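Long-range contact in extracellular solute-binding protein family 1 (Pseudothermotoga lettingae, PDB 5CI5), which probably captures sugars for an ABC importer and is seen here holding alpha-D-tagatopyranose in its pocket: residues P155-D167 with Y283-A295. Sequence-based numbering, arbitrary orientation.
Sequences PDNPPKTWDELLD and YSVALHPYDAKPA
The carbonyl oxygen of Pro289, which lies at the edge of the Trp162 indole and in its plane, is gripped by two donors. His288 ND1 gives it a bond of 2.9 Å in the carbonyl plane, on a lone pair, while water 2 donates from 3.2 Å and accepts from Trp162 NE1. The imidazole is steadied at its other nitrogen, NE2, by Tyr182. Around this node the two chains form a single beta bridge: Tyr290 N reaches Lys160 O at 3.2 Å, and Trp162 N meets Tyr290 O at 3.0 Å. The backbone of Asp291 sets its CB over the indole, 3.6 Å from the centroid of the six-membered ring, a CH-pi contact; with CG anti to the backbone N (chi1 172°), the carboxylate is directed to a salt bridge with Lys224. The Pro289 ring crosses Leu165 at about a right angle, CB to CB at 3.8 Å, and packs against Pro159. Water 1 then joins Pro159 O to Leu287 O, donating to both. Replacing Trp162 by alanine removes the indole, which would probably leave a gap beside Asp291 CB, Phe199 and Phe228 and water 2 without its indole donor. Thr161, the N-cap of helix 162-172, forms a capping box with Glu164, whose OE1 accepts from Lys160 N at 2.8 Å. The start of this helix is thus stitched to the loop following strand 283-286, with the His288 side chain about 14 Å from the bound sugar, chiefly by backbone polar groups and two waters, with proline and indole surfaces filling between them: structural packing within one lobe.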
loop_
_atom_site.group_PDB
_atom_site.type_symbol
_atom_site.label_atom_id
_atom_site.label_comp_id
_atom_site.label_asym_id
_atom_site.label_seq_id
_atom_site.Cartn_x
_atom_site.Cartn_y
_atom_site.Cartn_z
ATOM N N PRO A 155 23.332 -9.673 6.695
ATOM C CA PRO A 155 22.294 -8.983 5.914
ATOM C C PRO A 155 21.626 -9.882 4.883
ATOM O O PRO A 155 20.440 -9.740 4.576
ATOM C CB PRO A 155 23.061 -7.858 5.212
ATOM C CG PRO A 155 24.307 -7.722 5.913
ATOM C CD PRO A 155 24.648 -9.053 6.490
ATOM N N ASP A 156 22.397 -10.819 4.355
ATOM C CA ASP A 156 21.916 -11.680 3.290
ATOM C C ASP A 156 21.128 -12.856 3.829
ATOM O O ASP A 156 20.697 -13.721 3.059
ATOM C CB ASP A 156 23.097 -12.172 2.450
ATOM C CG ASP A 156 23.817 -11.036 1.764
ATOM O OD1 ASP A 156 23.165 -10.003 1.500
ATOM O OD2 ASP A 156 25.031 -11.161 1.509
ATOM N N ASN A 157 20.955 -12.895 5.149
ATOM C CA ASN A 157 20.103 -13.900 5.788
ATOM C C ASN A 157 19.077 -13.248 6.725
ATOM O O ASN A 157 19.141 -13.403 7.950
ATOM C CB ASN A 157 20.945 -14.912 6.562
ATOM C CG ASN A 157 20.145 -16.138 6.975
ATOM O OD1 ASN A 157 19.258 -16.585 6.251
ATOM N ND2 ASN A 157 20.443 -16.675 8.151
ATOM N N PRO A 158 18.121 -12.505 6.151
ATOM C CA PRO A 158 17.142 -11.821 6.997
ATOM C C PRO A 158 16.263 -12.829 7.732
ATOM O O PRO A 158 16.207 -14.009 7.356
ATOM C CB PRO A 158 16.335 -10.978 5.994
ATOM C CG PRO A 158 16.492 -11.693 4.694
ATOM C CD PRO A 158 17.902 -12.229 4.719
ATOM N N PRO A 159 15.621 -12.395 8.814
ATOM C CA PRO A 159 14.757 -13.307 9.581
ATOM C C PRO A 159 13.636 -13.889 8.730
ATOM O O PRO A 159 13.054 -13.170 7.905
ATOM C CB PRO A 159 14.194 -12.412 10.693
ATOM C CG PRO A 159 14.322 -11.021 10.159
ATOM C CD PRO A 159 15.570 -11.015 9.331
ATOM N N LYS A 160 13.314 -15.157 8.970
ATOM C CA LYS A 160 12.258 -15.849 8.243
ATOM C C LYS A 160 11.026 -16.056 9.119
ATOM O O LYS A 160 9.912 -16.124 8.615
ATOM C CB LYS A 160 12.757 -17.204 7.743
ATOM C CG LYS A 160 13.893 -17.106 6.723
ATOM C CD LYS A 160 14.515 -18.481 6.474
ATOM C CE LYS A 160 15.952 -18.372 5.931
ATOM N NZ LYS A 160 16.794 -19.583 6.217
ATOM N N THR A 161 11.233 -16.152 10.428
ATOM C CA THR A 161 10.150 -16.441 11.349
ATOM C C THR A 161 9.967 -15.328 12.356
ATOM O O THR A 161 10.841 -14.471 12.542
ATOM C CB THR A 161 10.420 -17.699 12.136
ATOM O OG1 THR A 161 11.545 -17.446 12.991
ATOM C CG2 THR A 161 10.712 -18.876 11.187
ATOM N N TRP A 162 8.828 -15.342 13.021
ATOM C CA TRP A 162 8.605 -14.381 14.094
ATOM C C TRP A 162 9.674 -14.470 15.181
ATOM O O TRP A 162 10.101 -13.444 15.723
ATOM C CB TRP A 162 7.244 -14.585 14.720
ATOM C CG TRP A 162 6.112 -14.020 13.936
ATOM C CD1 TRP A 162 6.161 -13.448 12.691
ATOM C CD2 TRP A 162 4.762 -13.926 14.368
ATOM N NE1 TRP A 162 4.913 -13.021 12.326
ATOM C CE2 TRP A 162 4.036 -13.298 13.340
ATOM C CE3 TRP A 162 4.083 -14.323 15.528
ATOM C CZ2 TRP A 162 2.668 -13.047 13.438
ATOM C CZ3 TRP A 162 2.708 -14.066 15.613
ATOM C CH2 TRP A 162 2.027 -13.456 14.578
ATOM N N ASP A 163 10.110 -15.680 15.506
ATOM C CA ASP A 163 11.116 -15.826 16.551
ATOM C C ASP A 163 12.422 -15.152 16.110
ATOM O O ASP A 163 13.083 -14.443 16.881
ATOM C CB ASP A 163 11.370 -17.286 16.869
ATOM C CG ASP A 163 10.250 -17.907 17.703
ATOM O OD1 ASP A 163 9.412 -17.158 18.256
ATOM O OD2 ASP A 163 10.224 -19.142 17.802
ATOM N N GLU A 164 12.779 -15.356 14.850
ATOM C CA GLU A 164 13.998 -14.755 14.312
ATOM C C GLU A 164 13.854 -13.236 14.212
ATOM O O GLU A 164 14.810 -12.503 14.475
ATOM C CB GLU A 164 14.334 -15.367 12.952
ATOM C CG GLU A 164 14.787 -16.815 13.079
ATOM C CD GLU A 164 14.907 -17.538 11.741
ATOM O OE1 GLU A 164 14.581 -16.954 10.692
ATOM O OE2 GLU A 164 15.325 -18.713 11.752
ATOM N N LEU A 165 12.652 -12.763 13.890
ATOM C CA LEU A 165 12.410 -11.322 13.773
ATOM C C LEU A 165 12.636 -10.676 15.120
ATOM O O LEU A 165 13.293 -9.646 15.237
ATOM C CB LEU A 165 10.987 -11.036 13.273
ATOM C CG LEU A 165 10.469 -9.596 13.375
ATOM C CD1 LEU A 165 11.356 -8.708 12.562
ATOM C CD2 LEU A 165 9.036 -9.544 12.882
ATOM N N LEU A 166 12.081 -11.290 16.149
ATOM C CA LEU A 166 12.209 -10.735 17.501
ATOM C C LEU A 166 13.664 -10.692 17.929
ATOM O O LEU A 166 14.149 -9.689 18.490
ATOM C CB LEU A 166 11.408 -11.567 18.492
ATOM C CG LEU A 166 11.461 -11.147 19.957
ATOM C CD1 LEU A 166 11.023 -9.700 20.101
ATOM C CD2 LEU A 166 10.614 -12.046 20.825
ATOM N N ASP A 167 14.367 -11.796 17.684
ATOM C CA ASP A 167 15.769 -11.887 18.083
ATOM C C ASP A 167 16.596 -10.807 17.383
ATOM O O ASP A 167 17.361 -10.082 18.042
ATOM C CB ASP A 167 16.326 -13.284 17.794
ATOM C CG ASP A 167 17.664 -13.522 18.483
ATOM O OD1 ASP A 167 17.687 -13.686 19.722
ATOM O OD2 ASP A 167 18.686 -13.518 17.786
ATOM N N TYR A 283 20.191 -1.719 1.135
ATOM C CA TYR A 283 18.908 -2.115 1.699
ATOM C C TYR A 283 18.330 -3.198 0.814
ATOM O O TYR A 283 18.711 -3.328 -0.358
ATOM C CB TYR A 283 17.948 -0.921 1.793
ATOM C CG TYR A 283 17.370 -0.502 0.459
ATOM C CD1 TYR A 283 18.013 0.460 -0.325
ATOM C CD2 TYR A 283 16.186 -1.063 -0.032
ATOM C CE1 TYR A 283 17.515 0.832 -1.531
ATOM C CE2 TYR A 283 15.675 -0.689 -1.238
ATOM C CZ TYR A 283 16.334 0.267 -1.989
ATOM O OH TYR A 283 15.841 0.659 -3.210
ATOM N N SER A 284 17.425 -4.016 1.361
ATOM C CA SER A 284 16.750 -5.008 0.542
ATOM C C SER A 284 15.351 -5.317 1.046
ATOM O O SER A 284 14.839 -4.634 1.949
ATOM C CB SER A 284 17.551 -6.293 0.484
ATOM O OG SER A 284 17.112 -7.036 -0.644
ATOM N N VAL A 285 14.739 -6.330 0.440
ATOM C CA VAL A 285 13.442 -6.804 0.860
ATOM C C VAL A 285 13.485 -8.312 0.983
ATOM O O VAL A 285 14.342 -8.966 0.404
ATOM C CB VAL A 285 12.325 -6.400 -0.130
ATOM C CG1 VAL A 285 12.157 -4.901 -0.141
ATOM C CG2 VAL A 285 12.651 -6.915 -1.530
ATOM N N ALA A 286 12.552 -8.857 1.750
ATOM C CA ALA A 286 12.403 -10.289 1.911
ATOM C C ALA A 286 10.971 -10.569 2.275
ATOM O O ALA A 286 10.266 -9.685 2.770
ATOM C CB ALA A 286 13.327 -10.825 2.988
ATOM N N LEU A 287 10.535 -11.797 2.053
ATOM C CA LEU A 287 9.254 -12.222 2.585
ATOM C C LEU A 287 9.174 -11.848 4.070
ATOM O O LEU A 287 10.104 -12.107 4.834
ATOM C CB LEU A 287 9.093 -13.725 2.403
ATOM C CG LEU A 287 7.817 -14.377 2.921
ATOM C CD1 LEU A 287 6.576 -13.844 2.216
ATOM C CD2 LEU A 287 7.921 -15.885 2.720
ATOM N N HIS A 288 8.075 -11.224 4.493
ATOM C CA HIS A 288 8.025 -10.807 5.876
ATOM C C HIS A 288 8.068 -12.058 6.768
ATOM O O HIS A 288 7.435 -13.086 6.467
ATOM C CB HIS A 288 6.777 -9.977 6.179
ATOM C CG HIS A 288 6.839 -9.226 7.480
ATOM N ND1 HIS A 288 6.578 -9.816 8.697
ATOM C CD2 HIS A 288 7.101 -7.924 7.741
ATOM C CE1 HIS A 288 6.677 -8.908 9.653
ATOM N NE2 HIS A 288 7.016 -7.752 9.098
ATOM N N PRO A 289 8.834 -11.988 7.860
ATOM C CA PRO A 289 8.804 -13.086 8.833
ATOM C C PRO A 289 7.378 -13.485 9.221
ATOM O O PRO A 289 6.496 -12.623 9.361
ATOM C CB PRO A 289 9.557 -12.501 10.033
ATOM C CG PRO A 289 10.531 -11.558 9.404
ATOM C CD PRO A 289 9.781 -10.928 8.258
ATOM N N TYR A 290 7.161 -14.786 9.395
ATOM C CA TYR A 290 5.818 -15.283 9.668
ATOM C C TYR A 290 5.844 -16.355 10.760
ATOM O O TYR A 290 6.914 -16.786 11.226
ATOM C CB TYR A 290 5.166 -15.797 8.370
ATOM C CG TYR A 290 5.862 -16.981 7.731
ATOM C CD1 TYR A 290 5.520 -18.280 8.070
ATOM C CD2 TYR A 290 6.840 -16.796 6.778
ATOM C CE1 TYR A 290 6.151 -19.364 7.474
ATOM C CE2 TYR A 290 7.475 -17.868 6.181
ATOM C CZ TYR A 290 7.119 -19.153 6.534
ATOM O OH TYR A 290 7.743 -20.221 5.939
ATOM N N ASP A 291 4.644 -16.741 11.183
ATOM C CA ASP A 291 4.402 -17.692 12.254
ATOM C C ASP A 291 3.924 -19.014 11.634
ATOM O O ASP A 291 4.731 -19.917 11.382
ATOM C CB ASP A 291 3.365 -17.104 13.221
ATOM C CG ASP A 291 2.895 -18.093 14.265
ATOM O OD1 ASP A 291 3.739 -18.858 14.777
ATOM O OD2 ASP A 291 1.687 -18.085 14.586
ATOM N N ALA A 292 2.637 -19.091 11.310
ATOM C CA ALA A 292 2.040 -20.304 10.754
ATOM C C ALA A 292 2.142 -20.424 9.227
ATOM O O ALA A 292 2.310 -21.525 8.688
ATOM C CB ALA A 292 0.586 -20.372 11.162
ATOM N N LYS A 293 2.030 -19.292 8.536
ATOM C CA LYS A 293 1.886 -19.254 7.080
ATOM C C LYS A 293 2.582 -18.021 6.535
ATOM O O LYS A 293 2.427 -16.945 7.105
ATOM C CB LYS A 293 0.411 -19.186 6.665
ATOM C CG LYS A 293 -0.472 -20.357 7.081
ATOM C CD LYS A 293 -1.826 -20.301 6.342
ATOM C CE LYS A 293 -2.821 -21.327 6.883
ATOM N NZ LYS A 293 -2.202 -22.666 7.122
ATOM N N PRO A 294 3.277 -18.146 5.395
ATOM C CA PRO A 294 3.750 -16.960 4.684
ATOM C C PRO A 294 2.607 -16.033 4.331
ATOM O O PRO A 294 1.532 -16.500 3.943
ATOM C CB PRO A 294 4.387 -17.527 3.419
ATOM C CG PRO A 294 4.597 -18.959 3.682
ATOM C CD PRO A 294 3.559 -19.380 4.644
ATOM N N ALA A 295 2.852 -14.733 4.443
ATOM C CA ALA A 295 1.831 -13.737 4.116
ATOM C C ALA A 295 2.400 -12.501 3.448
ATOM O O ALA A 295 3.489 -12.038 3.773
ATOM C CB ALA A 295 1.075 -13.323 5.382
HETATM O O HOH W 1 12.228 -13.555 5.385
HETATM O O HOH W 2 4.066 -10.925 10.506
#